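Local structure of uncharacterized protein (Legionella longbeachae NSW150, 4JZA) at residues P169-L174 with L345-A349; S395-A400 with A451-R455; M403-N408 with R455-I461; A412-I418 with H545-V551. The protein is a phosphoinositide phosphatase that probably removes the 3-phosphate of phosphatidylinositol 3-phosphate, perhaps on lipids of the infected host. One frame throughout, in Å; residues are numbered along the deposited sequence.

Contact 1: residues P169-L174 with L345-A349; sequences PYYDQL and LPLPA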
loop_
_atom_site.group_PDB
_atom_site.type_symbol
_atom_site.label_atom_id
_atom_site.label_comp_id
_atom_site.label_asym_id
_atom_site.label_seq_id
_atom_site.Cartn_x
_atom_site.Cartn_y
_atom_site.Cartn_z
ATOM N N PRO A 169 5.091 12.739 -11.322
ATOM C CA PRO A 169 6.112 11.714 -11.395
ATOM C C PRO A 169 6.189 10.991 -12.723
ATOM O O PRO A 169 7.091 10.173 -12.908
ATOM C CB PRO A 169 5.665 10.751 -10.339
ATOM C CG PRO A 169 4.172 10.853 -10.365
ATOM C CD PRO A 169 3.888 12.266 -10.611
ATOM N N TYR A 170 5.230 11.236 -13.622
ATOM C CA TYR A 170 5.232 10.594 -14.948
ATOM C C TYR A 170 6.328 11.126 -15.868
ATOM O O TYR A 170 6.823 12.211 -15.678
ATOM C CB TYR A 170 3.876 10.726 -15.635
ATOM C CG TYR A 170 3.319 12.113 -15.626
ATOM C CD1 TYR A 170 3.755 13.053 -16.515
ATOM C CD2 TYR A 170 2.316 12.459 -14.738
ATOM C CE1 TYR A 170 3.226 14.342 -16.511
ATOM C CE2 TYR A 170 1.791 13.725 -14.711
ATOM C CZ TYR A 170 2.250 14.666 -15.601
ATOM O OH TYR A 170 1.723 15.921 -15.561
ATOM N N TYR A 171 6.691 10.319 -16.852
ATOM C CA TYR A 171 7.652 10.653 -17.877
ATOM C C TYR A 171 7.118 10.074 -19.196
ATOM O O TYR A 171 6.267 9.166 -19.193
ATOM C CB TYR A 171 9.028 10.088 -17.514
ATOM C CG TYR A 171 9.044 8.637 -17.143
ATOM C CD1 TYR A 171 8.700 8.240 -15.872
ATOM C CD2 TYR A 171 9.398 7.632 -18.067
ATOM C CE1 TYR A 171 8.705 6.908 -15.509
ATOM C CE2 TYR A 171 9.393 6.276 -17.688
ATOM C CZ TYR A 171 9.046 5.942 -16.403
ATOM O OH TYR A 171 9.010 4.653 -15.951
ATOM N N ASP A 172 7.588 10.610 -20.316
ATOM C CA ASP A 172 6.977 10.334 -21.635
ATOM C C ASP A 172 6.838 8.838 -21.981
ATOM O O ASP A 172 5.771 8.391 -22.444
ATOM C CB ASP A 172 7.780 11.023 -22.740
ATOM C CG ASP A 172 7.607 12.540 -22.743
ATOM O OD1 ASP A 172 6.758 13.084 -21.993
ATOM O OD2 ASP A 172 8.357 13.189 -23.512
ATOM N N GLN A 173 7.903 8.068 -21.754
ATOM C CA GLN A 173 7.846 6.647 -22.011
ATOM C C GLN A 173 6.628 6.019 -21.333
ATOM O O GLN A 173 5.847 5.311 -21.955
ATOM C CB GLN A 173 9.143 5.934 -21.622
ATOM C CG GLN A 173 9.020 4.482 -22.005
ATOM C CD GLN A 173 10.263 3.614 -21.859
ATOM O OE1 GLN A 173 10.363 2.652 -22.480
ATOM N NE2 GLN A 173 11.107 3.872 -21.009
ATOM N N LEU A 174 6.444 6.304 -20.059
ATOM C CA LEU A 174 5.368 5.696 -19.318
ATOM C C LEU A 174 4.046 6.152 -19.867
ATOM O O LEU A 174 3.097 5.374 -19.942
ATOM C CB LEU A 174 5.435 6.039 -17.826
ATOM C CG LEU A 174 4.326 5.341 -16.999
ATOM C CD1 LEU A 174 4.784 3.961 -16.582
ATOM C CD2 LEU A 174 3.941 6.137 -15.775
ATOM N N LEU A 345 4.394 0.401 -9.837
ATOM C CA LEU A 345 4.475 1.074 -11.121
ATOM C C LEU A 345 5.798 1.836 -11.161
ATOM O O LEU A 345 6.284 2.347 -10.149
ATOM C CB LEU A 345 3.308 2.028 -11.275
ATOM C CG LEU A 345 1.894 1.439 -11.117
ATOM C CD1 LEU A 345 0.863 2.567 -11.120
ATOM C CD2 LEU A 345 1.566 0.497 -12.252
ATOM N N PRO A 346 6.412 1.912 -12.344
ATOM C CA PRO A 346 7.777 2.400 -12.436
ATOM C C PRO A 346 7.882 3.912 -12.547
ATOM O O PRO A 346 8.424 4.428 -13.490
ATOM C CB PRO A 346 8.294 1.705 -13.698
ATOM C CG PRO A 346 7.098 1.559 -14.553
ATOM C CD PRO A 346 5.918 1.403 -13.637
ATOM N N LEU A 347 7.360 4.592 -11.560
ATOM C CA LEU A 347 7.550 6.023 -11.415
ATOM C C LEU A 347 7.516 6.368 -9.948
ATOM O O LEU A 347 6.955 5.660 -9.159
ATOM C CB LEU A 347 6.479 6.800 -12.163
ATOM C CG LEU A 347 5.045 6.813 -11.643
ATOM C CD1 LEU A 347 4.237 7.805 -12.462
ATOM C CD2 LEU A 347 4.451 5.428 -11.742
ATOM N N PRO A 348 8.141 7.443 -9.566
ATOM C CA PRO A 348 8.417 7.712 -8.135
ATOM C C PRO A 348 7.243 8.060 -7.270
ATOM O O PRO A 348 6.307 8.783 -7.688
ATOM C CB PRO A 348 9.299 8.958 -8.163
ATOM C CG PRO A 348 9.718 9.126 -9.572
ATOM C CD PRO A 348 8.717 8.473 -10.442
ATOM N N ALA A 349 7.349 7.608 -6.035
ATOM C CA ALA A 349 6.263 7.752 -5.105
ATOM C C ALA A 349 6.619 8.798 -4.143
ATOM O O ALA A 349 7.802 9.017 -3.860
ATOM C CB ALA A 349 5.997 6.461 -4.366
#

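Contact 2: residues S395-A400 with A451-R455; sequences SDSNLA and AVERR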
loop_
_atom_site.group_PDB
_atom_site.type_symbol
_atom_site.label_atom_id
_atom_site.label_comp_id
_atom_site.label_asym_id
_atom_site.label_seq_id
_atom_site.Cartn_x
_atom_site.Cartn_y
_atom_site.Cartn_z
ATOM N N SER A 395 14.197 1.191 -10.946
ATOM C CA SER A 395 15.279 1.979 -10.403
ATOM C C SER A 395 15.806 2.985 -11.414
ATOM O O SER A 395 15.993 4.160 -11.099
ATOM C CB SER A 395 16.374 1.086 -9.828
ATOM O OG SER A 395 16.997 0.320 -10.832
ATOM N N ASP A 396 15.981 2.572 -12.660
ATOM C CA ASP A 396 16.496 3.511 -13.682
ATOM C C ASP A 396 15.532 4.665 -13.880
ATOM O O ASP A 396 15.906 5.841 -13.825
ATOM C CB ASP A 396 16.677 2.855 -15.078
ATOM C CG ASP A 396 17.824 1.819 -15.165
ATOM O OD1 ASP A 396 18.844 1.901 -14.435
ATOM O OD2 ASP A 396 17.676 0.918 -16.024
ATOM N N SER A 397 14.293 4.310 -14.180
ATOM C CA SER A 397 13.298 5.285 -14.521
ATOM C C SER A 397 13.104 6.226 -13.373
ATOM O O SER A 397 12.935 7.423 -13.594
ATOM C CB SER A 397 11.959 4.640 -14.938
ATOM O OG SER A 397 11.945 4.185 -16.310
ATOM N N ASN A 398 13.153 5.704 -12.150
ATOM C CA ASN A 398 12.968 6.543 -10.936
ATOM C C ASN A 398 14.189 7.423 -10.645
ATOM O O ASN A 398 14.075 8.613 -10.327
ATOM C CB ASN A 398 12.624 5.688 -9.694
ATOM C CG ASN A 398 11.191 5.198 -9.696
ATOM O OD1 ASN A 398 10.327 5.747 -10.384
ATOM N ND2 ASN A 398 10.935 4.146 -8.947
ATOM N N LEU A 399 15.368 6.848 -10.788
ATOM C CA LEU A 399 16.566 7.660 -10.666
ATOM C C LEU A 399 16.550 8.840 -11.664
ATOM O O LEU A 399 16.817 9.955 -11.269
ATOM C CB LEU A 399 17.803 6.806 -10.865
ATOM C CG LEU A 399 19.128 7.537 -10.827
ATOM C CD1 LEU A 399 19.273 8.295 -9.490
ATOM C CD2 LEU A 399 20.241 6.495 -11.036
ATOM N N ALA A 400 16.231 8.591 -12.939
ATOM C CA ALA A 400 16.150 9.665 -13.945
ATOM C C ALA A 400 15.123 10.701 -13.551
ATOM O O ALA A 400 15.326 11.884 -13.755
ATOM C CB ALA A 400 15.807 9.111 -15.330
ATOM N N ALA A 451 21.931 1.231 -10.137
ATOM C CA ALA A 451 21.284 2.231 -10.968
ATOM C C ALA A 451 22.144 3.448 -11.226
ATOM O O ALA A 451 22.184 3.945 -12.349
ATOM C CB ALA A 451 19.977 2.659 -10.335
ATOM N N VAL A 452 22.813 3.928 -10.180
ATOM C CA VAL A 452 23.722 5.066 -10.283
ATOM C C VAL A 452 24.907 4.692 -11.154
ATOM O O VAL A 452 25.321 5.503 -11.947
ATOM C CB VAL A 452 24.211 5.558 -8.894
ATOM C CG1 VAL A 452 25.313 6.615 -8.998
ATOM C CG2 VAL A 452 23.047 6.117 -8.095
ATOM N N GLU A 453 25.443 3.482 -10.994
ATOM C CA GLU A 453 26.481 2.954 -11.910
ATOM C C GLU A 453 26.066 3.022 -13.374
ATOM O O GLU A 453 26.846 3.434 -14.197
ATOM C CB GLU A 453 26.880 1.486 -11.588
ATOM C CG GLU A 453 28.218 1.290 -10.868
ATOM C CD GLU A 453 29.419 1.745 -11.700
ATOM O OE1 GLU A 453 30.340 2.453 -11.186
ATOM O OE2 GLU A 453 29.424 1.400 -12.893
ATOM N N ARG A 454 24.846 2.620 -13.702
ATOM C CA ARG A 454 24.415 2.561 -15.107
ATOM C C ARG A 454 24.257 3.940 -15.707
ATOM O O ARG A 454 24.355 4.113 -16.923
ATOM C CB ARG A 454 23.107 1.795 -15.250
ATOM C CG ARG A 454 23.212 0.305 -14.958
ATOM C CD ARG A 454 21.886 -0.388 -15.159
ATOM N NE ARG A 454 21.614 -1.194 -13.984
ATOM C CZ ARG A 454 20.620 -0.981 -13.117
ATOM N NH1 ARG A 454 19.738 -0.008 -13.301
ATOM N NH2 ARG A 454 20.484 -1.777 -12.067
ATOM N N ARG A 455 24.081 4.918 -14.821
ATOM C CA ARG A 455 23.876 6.295 -15.183
ATOM C C ARG A 455 25.214 7.063 -15.144
ATOM O O ARG A 455 25.270 8.263 -15.457
ATOM C CB ARG A 455 22.782 6.888 -14.264
ATOM C CG ARG A 455 22.670 8.400 -14.213
ATOM C CD ARG A 455 21.376 8.905 -13.617
ATOM N NE ARG A 455 20.392 9.060 -14.680
ATOM C CZ ARG A 455 19.986 10.203 -15.228
ATOM N NH1 ARG A 455 20.461 11.365 -14.829
ATOM N NH2 ARG A 455 19.067 10.164 -16.185
#

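Contact 3: residues M403-N408 with R455-I461; sequences MEYSKN and RKETQSI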
loop_
_atom_site.group_PDB
_atom_site.type_symbol
_atom_site.label_atom_id
_atom_site.label_comp_id
_atom_site.label_asym_id
_atom_site.label_seq_id
_atom_site.Cartn_x
_atom_site.Cartn_y
_atom_site.Cartn_z
HETATM N N MSE A 403 16.379 12.970 -10.687
HETATM C CA MSE A 403 17.452 13.865 -11.073
HETATM C C MSE A 403 16.969 14.903 -12.063
HETATM O O MSE A 403 17.761 15.721 -12.544
HETATM C CB MSE A 403 18.554 13.022 -11.686
HETATM C CG MSE A 403 19.125 12.038 -10.679
HETATM SE SE MSE A 403 20.207 13.009 -9.357
HETATM C CE MSE A 403 19.686 12.129 -7.693
ATOM N N GLU A 404 15.677 14.942 -12.365
ATOM C CA GLU A 404 15.231 15.802 -13.455
ATOM C C GLU A 404 15.610 17.278 -13.238
ATOM O O GLU A 404 15.847 17.944 -14.194
ATOM C CB GLU A 404 13.727 15.619 -13.795
ATOM C CG GLU A 404 12.722 16.283 -12.836
ATOM C CD GLU A 404 11.255 15.874 -13.079
ATOM O OE1 GLU A 404 10.868 15.720 -14.261
ATOM O OE2 GLU A 404 10.463 15.735 -12.101
ATOM N N TYR A 405 15.686 17.787 -12.002
ATOM C CA TYR A 405 15.931 19.232 -11.773
ATOM C C TYR A 405 17.376 19.539 -11.494
ATOM O O TYR A 405 17.770 20.700 -11.331
ATOM C CB TYR A 405 15.055 19.790 -10.681
ATOM C CG TYR A 405 13.651 20.016 -11.131
ATOM C CD1 TYR A 405 13.303 21.135 -11.889
ATOM C CD2 TYR A 405 12.631 19.098 -10.800
ATOM C CE1 TYR A 405 11.981 21.350 -12.311
ATOM C CE2 TYR A 405 11.302 19.300 -11.212
ATOM C CZ TYR A 405 10.991 20.434 -11.966
ATOM O OH TYR A 405 9.711 20.625 -12.373
ATOM N N SER A 406 18.189 18.504 -11.500
ATOM C CA SER A 406 19.614 18.699 -11.563
ATOM C C SER A 406 19.999 19.135 -12.978
ATOM O O SER A 406 19.171 19.068 -13.906
ATOM C CB SER A 406 20.320 17.391 -11.242
ATOM O OG SER A 406 20.143 16.431 -12.256
ATOM N N LYS A 407 21.244 19.606 -13.123
ATOM C CA LYS A 407 21.877 19.783 -14.444
ATOM C C LYS A 407 23.051 18.806 -14.455
ATOM O O LYS A 407 23.643 18.526 -13.404
ATOM C CB LYS A 407 22.327 21.220 -14.701
ATOM C CG LYS A 407 21.274 22.319 -14.497
ATOM C CD LYS A 407 20.783 22.373 -13.039
ATOM C CE LYS A 407 20.471 23.770 -12.510
ATOM N NZ LYS A 407 19.121 24.230 -12.926
ATOM N N ASN A 408 23.360 18.255 -15.630
ATOM C CA ASN A 408 24.271 17.088 -15.732
ATOM C C ASN A 408 25.747 17.391 -15.446
ATOM O O ASN A 408 26.560 16.462 -15.319
ATOM C CB ASN A 408 24.130 16.411 -17.098
ATOM C CG ASN A 408 22.978 15.434 -17.141
ATOM O OD1 ASN A 408 22.383 15.113 -16.116
ATOM N ND2 ASN A 408 22.648 14.961 -18.335
ATOM N N ARG A 455 24.081 4.918 -14.821
ATOM C CA ARG A 455 23.876 6.295 -15.183
ATOM C C ARG A 455 25.214 7.063 -15.144
ATOM O O ARG A 455 25.270 8.263 -15.457
ATOM C CB ARG A 455 22.782 6.888 -14.264
ATOM C CG ARG A 455 22.670 8.400 -14.213
ATOM C CD ARG A 455 21.376 8.905 -13.617
ATOM N NE ARG A 455 20.392 9.060 -14.680
ATOM C CZ ARG A 455 19.986 10.203 -15.228
ATOM N NH1 ARG A 455 20.461 11.365 -14.829
ATOM N NH2 ARG A 455 19.067 10.164 -16.185
ATOM N N LYS A 456 26.311 6.381 -14.831
ATOM C CA LYS A 456 27.617 7.061 -14.725
ATOM C C LYS A 456 27.940 7.884 -15.980
ATOM O O LYS A 456 28.382 9.019 -15.874
ATOM C CB LYS A 456 28.757 6.073 -14.425
ATOM C CG LYS A 456 29.764 6.621 -13.414
ATOM C CD LYS A 456 29.461 6.182 -11.979
ATOM C CE LYS A 456 29.369 7.347 -10.981
ATOM N NZ LYS A 456 29.646 6.948 -9.564
ATOM N N GLU A 457 27.666 7.317 -17.152
ATOM C CA GLU A 457 27.862 7.990 -18.443
ATOM C C GLU A 457 27.161 9.329 -18.525
ATOM O O GLU A 457 27.680 10.262 -19.078
ATOM C CB GLU A 457 27.314 7.113 -19.591
ATOM C CG GLU A 457 27.944 5.724 -19.761
ATOM C CD GLU A 457 29.377 5.780 -20.267
ATOM O OE1 GLU A 457 30.218 6.448 -19.626
ATOM O OE2 GLU A 457 29.660 5.160 -21.319
ATOM N N THR A 458 25.948 9.404 -18.010
ATOM C CA THR A 458 25.103 10.579 -18.196
ATOM C C THR A 458 25.360 11.673 -17.179
ATOM O O THR A 458 25.234 12.851 -17.483
ATOM C CB THR A 458 23.631 10.137 -18.098
ATOM O OG1 THR A 458 23.411 9.106 -19.078
ATOM C CG2 THR A 458 22.620 11.325 -18.285
ATOM N N GLN A 459 25.719 11.278 -15.962
ATOM C CA GLN A 459 25.740 12.197 -14.810
ATOM C C GLN A 459 26.475 11.549 -13.666
ATOM O O GLN A 459 26.282 10.368 -13.348
ATOM C CB GLN A 459 24.309 12.469 -14.400
ATOM C CG GLN A 459 24.092 13.238 -13.128
ATOM C CD GLN A 459 22.638 13.668 -13.009
ATOM O OE1 GLN A 459 21.749 12.915 -13.370
ATOM N NE2 GLN A 459 22.395 14.881 -12.535
ATOM N N SER A 460 27.340 12.292 -13.022
ATOM C CA SER A 460 27.990 11.676 -11.904
ATOM C C SER A 460 27.215 12.122 -10.660
ATOM O O SER A 460 26.771 13.291 -10.554
ATOM C CB SER A 460 29.463 11.998 -11.873
ATOM O OG SER A 460 29.701 12.731 -10.737
ATOM N N ILE A 461 27.019 11.166 -9.748
ATOM C CA ILE A 461 26.165 11.367 -8.576
ATOM C C ILE A 461 26.882 10.960 -7.296
ATOM O O ILE A 461 27.468 9.861 -7.218
ATOM C CB ILE A 461 24.863 10.542 -8.702
ATOM C CG1 ILE A 461 24.023 11.060 -9.877
ATOM C CG2 ILE A 461 24.037 10.575 -7.408
ATOM C CD1 ILE A 461 22.917 10.111 -10.305
#

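Contact 4: residues A412-I418 with H545-V551; sequences AILQTLI and HSYGSCV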
loop_
_atom_site.group_PDB
_atom_site.type_symbol
_atom_site.label_atom_id
_atom_site.label_comp_id
_atom_site.label_asym_id
_atom_site.label_seq_id
_atom_site.Cartn_x
_atom_site.Cartn_y
_atom_site.Cartn_z
ATOM N N ALA A 412 25.371 16.639 -7.531
ATOM C CA ALA A 412 24.078 16.042 -7.229
ATOM C C ALA A 412 24.268 14.980 -6.213
ATOM O O ALA A 412 25.110 14.092 -6.393
ATOM C CB ALA A 412 23.492 15.433 -8.469
ATOM N N ILE A 413 23.453 15.020 -5.167
ATOM C CA ILE A 413 23.542 13.996 -4.133
ATOM C C ILE A 413 22.330 13.097 -4.146
ATOM O O ILE A 413 21.209 13.546 -4.419
ATOM C CB ILE A 413 23.736 14.618 -2.756
ATOM C CG1 ILE A 413 24.093 13.527 -1.749
ATOM C CG2 ILE A 413 22.515 15.420 -2.318
ATOM C CD1 ILE A 413 24.767 14.088 -0.526
ATOM N N LEU A 414 22.575 11.809 -3.913
ATOM C CA LEU A 414 21.517 10.818 -3.613
ATOM C C LEU A 414 21.703 10.339 -2.186
ATOM O O LEU A 414 22.463 9.408 -1.905
ATOM C CB LEU A 414 21.602 9.628 -4.561
ATOM C CG LEU A 414 20.394 8.718 -4.767
ATOM C CD1 LEU A 414 20.681 7.619 -5.786
ATOM C CD2 LEU A 414 19.961 8.131 -3.447
ATOM N N GLN A 415 21.036 11.013 -1.264
ATOM C CA GLN A 415 21.210 10.730 0.145
ATOM C C GLN A 415 20.121 9.798 0.639
ATOM O O GLN A 415 18.960 10.161 0.668
ATOM C CB GLN A 415 21.184 12.026 0.939
ATOM C CG GLN A 415 21.734 11.903 2.342
ATOM C CD GLN A 415 21.410 13.106 3.183
ATOM O OE1 GLN A 415 20.252 13.475 3.330
ATOM N NE2 GLN A 415 22.430 13.725 3.742
ATOM N N THR A 416 20.502 8.589 1.020
ATOM C CA THR A 416 19.531 7.616 1.469
ATOM C C THR A 416 19.655 7.360 2.955
ATOM O O THR A 416 20.746 7.223 3.487
ATOM C CB THR A 416 19.672 6.281 0.725
ATOM O OG1 THR A 416 20.927 5.685 1.047
ATOM C CG2 THR A 416 19.587 6.495 -0.760
ATOM N N LEU A 417 18.512 7.290 3.617
ATOM C CA LEU A 417 18.473 7.015 5.035
ATOM C C LEU A 417 17.879 5.642 5.280
ATOM O O LEU A 417 16.757 5.526 5.727
ATOM C CB LEU A 417 17.653 8.085 5.744
ATOM C CG LEU A 417 18.165 9.503 5.505
ATOM C CD1 LEU A 417 17.234 10.547 6.085
ATOM C CD2 LEU A 417 19.571 9.667 6.051
ATOM N N ILE A 418 18.642 4.604 4.972
ATOM C CA ILE A 418 18.176 3.242 5.163
ATOM C C ILE A 418 19.233 2.386 5.840
ATOM O O ILE A 418 20.392 2.756 5.897
ATOM C CB ILE A 418 17.729 2.599 3.839
ATOM C CG1 ILE A 418 18.927 2.186 2.999
ATOM C CG2 ILE A 418 16.838 3.546 3.064
ATOM C CD1 ILE A 418 18.539 1.630 1.655
ATOM N N HIS A 545 22.313 19.791 -6.649
ATOM C CA HIS A 545 20.966 19.256 -6.573
ATOM C C HIS A 545 20.802 18.393 -5.321
ATOM O O HIS A 545 21.525 17.413 -5.133
ATOM C CB HIS A 545 20.699 18.410 -7.806
ATOM C CG HIS A 545 19.334 17.798 -7.838
ATOM N ND1 HIS A 545 18.178 18.517 -7.783
ATOM C CD2 HIS A 545 18.946 16.523 -7.926
ATOM C CE1 HIS A 545 17.134 17.709 -7.842
ATOM N NE2 HIS A 545 17.577 16.494 -7.958
ATOM N N SER A 546 19.844 18.771 -4.486
ATOM C CA SER A 546 19.560 18.096 -3.204
ATOM C C SER A 546 18.443 17.070 -3.330
ATOM O O SER A 546 17.313 17.421 -3.553
ATOM C CB SER A 546 19.179 19.130 -2.148
ATOM O OG SER A 546 18.594 18.501 -1.051
ATOM N N TYR A 547 18.789 15.797 -3.247
ATOM C CA TYR A 547 17.803 14.720 -3.274
ATOM C C TYR A 547 18.120 13.707 -2.189
ATOM O O TYR A 547 19.306 13.410 -1.900
ATOM C CB TYR A 547 17.717 13.996 -4.650
ATOM C CG TYR A 547 16.853 12.740 -4.581
ATOM C CD1 TYR A 547 15.440 12.819 -4.537
ATOM C CD2 TYR A 547 17.433 11.498 -4.455
ATOM C CE1 TYR A 547 14.638 11.676 -4.437
ATOM C CE2 TYR A 547 16.662 10.362 -4.343
ATOM C CZ TYR A 547 15.250 10.449 -4.325
ATOM O OH TYR A 547 14.501 9.293 -4.164
ATOM N N GLY A 548 17.057 13.146 -1.614
ATOM C CA GLY A 548 17.218 12.031 -0.688
ATOM C C GLY A 548 15.938 11.274 -0.447
ATOM O O GLY A 548 14.861 11.696 -0.870
ATOM N N SER A 549 16.081 10.104 0.170
ATOM C CA SER A 549 14.954 9.304 0.565
ATOM C C SER A 549 15.312 8.456 1.761
ATOM O O SER A 549 16.482 8.211 2.032
ATOM C CB SER A 549 14.556 8.390 -0.558
ATOM O OG SER A 549 15.548 7.413 -0.723
ATOM N N CYS A 550 14.280 8.040 2.482
ATOM C CA CYS A 550 14.340 6.882 3.340
ATOM C C CYS A 550 13.563 5.820 2.573
ATOM O O CYS A 550 13.340 6.002 1.408
ATOM C CB CYS A 550 13.704 7.197 4.671
ATOM S SG CYS A 550 12.033 7.871 4.576
ATOM N N VAL A 551 13.168 4.710 3.174
ATOM C CA VAL A 551 12.503 3.673 2.381
ATOM C C VAL A 551 11.182 4.203 1.792
ATOM O O VAL A 551 10.866 3.959 0.639
ATOM C CB VAL A 551 12.218 2.383 3.213
ATOM C CG1 VAL A 551 11.356 1.411 2.430
ATOM C CG2 VAL A 551 13.516 1.690 3.618
HETATM O O HOH W 1 14.183 4.326 5.897
#

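Contact 1: residues P169-L174 with L345-A349
Leu-347 is the apolar centre here, wedged between Pro-169 and Leu-174. Its CD1 touches Pro-169 CG at 3.7 Å and, on its other neighbour, Leu-174 CD2 also at 3.7 Å, the two leucine side chains meeting at about a right angle. What makes this possible is the first torsion of Leu-347 (chi1 71°), which holds CG between the backbone N and the carbonyl carbon and points the branched end toward segment 169-174. Prolines extend the patch: Pro-169 CB lies 3.8 Å from Pro-348 CD, and Leu-174 CD1 rests 3.9 Å from Pro-346 CG. Tyr-171, the N-cap residue of helix 172-183, forms the transition to the polar edge. One face of its ring carries Leu-174 CB of the same segment, while the rim atom CE1 sits 4.0 Å from Leu-347 CB. At the far end, Tyr-171 OH donates to Pro-346 O at 2.5 Å, with a C=O...O angle of 154°. Pro-346 is the centre of an inverse gamma turn, and its own carbonyl is the acceptor. The same hydroxyl is hydrogen-bonded to Arg-393 on helix 388-402, and Trp-309 packs on Leu-174 and Pro-346. In chemical terms the contact is apolar proline and leucine packing with one buried carbonyl satisfied by a tyrosine hydroxyl, which ties together the loop before strand 352-359, the start of helix 172-183 and helix 388-402.

Contact 2: residues S395-A400 with A451-R455
Asp-396 OD1 is met by Arg-454 NH1 in a salt bridge between helix 388-402 and helix 441-454, modelled at 2.4 Å, a length too short to be taken literally at this resolution. The carboxylate and guanidinium planes stand 75° apart, and NH1 alone approaches OD1, which lies near the guanidinium plane; this is a single-nitrogen contact and not a flat two-pronged pairing. Ser-395 OG adds a polar neighbour at the edge of the same guanidinium, 3.7 Å from Arg-454 NH1 and therefore no more than a close approach. One face of the group lies against the backbone of its own helix, at Ala-451 CA.

Under this polar edge Leu-399 fills the groove. Its CG stands opposite the backbone N (chi1 177°), which sends CD2 across to helix 441-454, where it lies 3.9 Å from Ala-451 CB and 4.1 Å from Val-452 CG2. At Ala-451 the helices are close, its CA 5.7 Å from the CA of Asp-396. At the C-terminal end Arg-455 runs back along Leu-399: its CD packs 3.7 Å from Leu-399 CD2, a bend at chi3 (-90°) then turns the guanidinium so that one face covers Ala-400 CA, and NH2 reaches 3.5 Å from Ala-400 CB. Leu-399 and Val-452 both also touch Leu-414 on strand 412-416. Two neighbouring helices packed on one face of a sheet, each linking parallel strands, are what the beta-alpha-beta crossovers of an alpha/beta fold produce.

Contact 3: residues M403-N408 with R455-I461
The side-chain amides of Asn-408 and Gln-459 meet steeply, their planes 68° apart, with Asn-408 OD1 3.4 Å from Gln-459 CD. Next to them lies the guanidinium of Arg-455: Thr-458 CG2 sits over one face, offset toward the rim, and the Gln-459 amide carbon is at the edge in plane. Asn-408 ND2 comes near Thr-458 O, but the angle is too poor for a hydrogen bond.

Gln-459 is the polar link. Its chain is extended from the first torsion on (chi1 172°), which carries the amide across to the other loop, where NE2 donates to Ser-406 OG at 2.7 Å with an angle of 156° and the acceptor almost in the amide plane. Ser-406 OG in turn donates to Met-403 O at 2.5 Å, on a lone pair of that carbonyl; Ser-406 N uses the same oxygen, closing a type I turn. A bond from Arg-455 NH1 to OE1 is doubtful; the NE2 bond, and the arginine if its bond holds, would set which way the amide faces. Met-403, a selenomethionine, supplies the apolar floor: CB lies 3.6 Å from Gln-459 OE1, and SE is 4.1 Å from Ile-461 CD1.

Both segments connect helix to strand: 403-408 joins helix 388-402 to strand 412-416, and loop 455-461 joins helix 441-454 to strand 462-465. Met-403 and Ser-406 also pack on His-545 of strand 545-549.

Contact 4: residues A412-I418 with H545-V551
Ile-413 N donates to His-545 O at 3.1 Å, almost straight at 172°, and opens the parallel pairing of strands 412-416 and 545-549. Gln-415 N reaches Tyr-547 O at 3.0 Å, with the donor tilted 25° from the carbonyl plane. Ser-549 N returns a bond to Gln-415 O, though that oxygen is less surely placed, and Leu-417 N closes on Ser-549 O at 2.7 Å. Where the strands part, a water takes over: it donates to Leu-417 O at 2.8 Å and accepts from Val-551 N at 2.9 Å. The Leu-414 backbone pairs instead with strand 462-465.

Leu-414 and Tyr-547 run side by side on one face, both with CG anti to the backbone N (Tyr-547 chi1 171°), Leu-414 CG meeting the ring edge 4.1 Å from Tyr-547 CD2. The side chains of Ile-418 and Val-551 cross at about a right angle, CG2 to CG2 3.8 Å. Polar ends find partners elsewhere: Gln-415 with Gln-536, Glu-535 and Ser-532, Thr-416 OG1 with Asn-465, His-545 NE2 with Val-402 O, Ser-546 OG with Gln-536, and Tyr-547 OH with Ser-375. Cys-550 packs on Leu-417 and, with Arg-556, which it touches, has the CX5R spacing of cysteine-based phosphatases. Backbone polar groups are thus met within the sheet and by the water, side-chain ends by neighbouring elements, and Cys-550 follows the strand where the probable phosphate-binding loop starts.

In the fold
Contact 4 lies within the sheet, held by backbone bonds; contact 2 lies on one of its faces, where Leu-399 and Val-452 reach Leu-414. Contacts 2, 3 and 4 interlock along the chain: helix 388-402 leads through 403-408 into strand 412-416, and helix 441-454 leads through 455-461 into strand 462-465. Arg-455 packs on Leu-399 and Ala-400 in contact 2 and lies beside Gln-459 in contact 3. Contact 3 is the most exposed, built on side-chain amides and a hydroxyl; contact 2 is partly buried, contacts 1 and 4 buried. Contact 1, mostly apolar, joins contact 2 on helix 388-402, where Asn-398 touches Pro-348 and Ser-397 probably bonds weakly to Tyr-171.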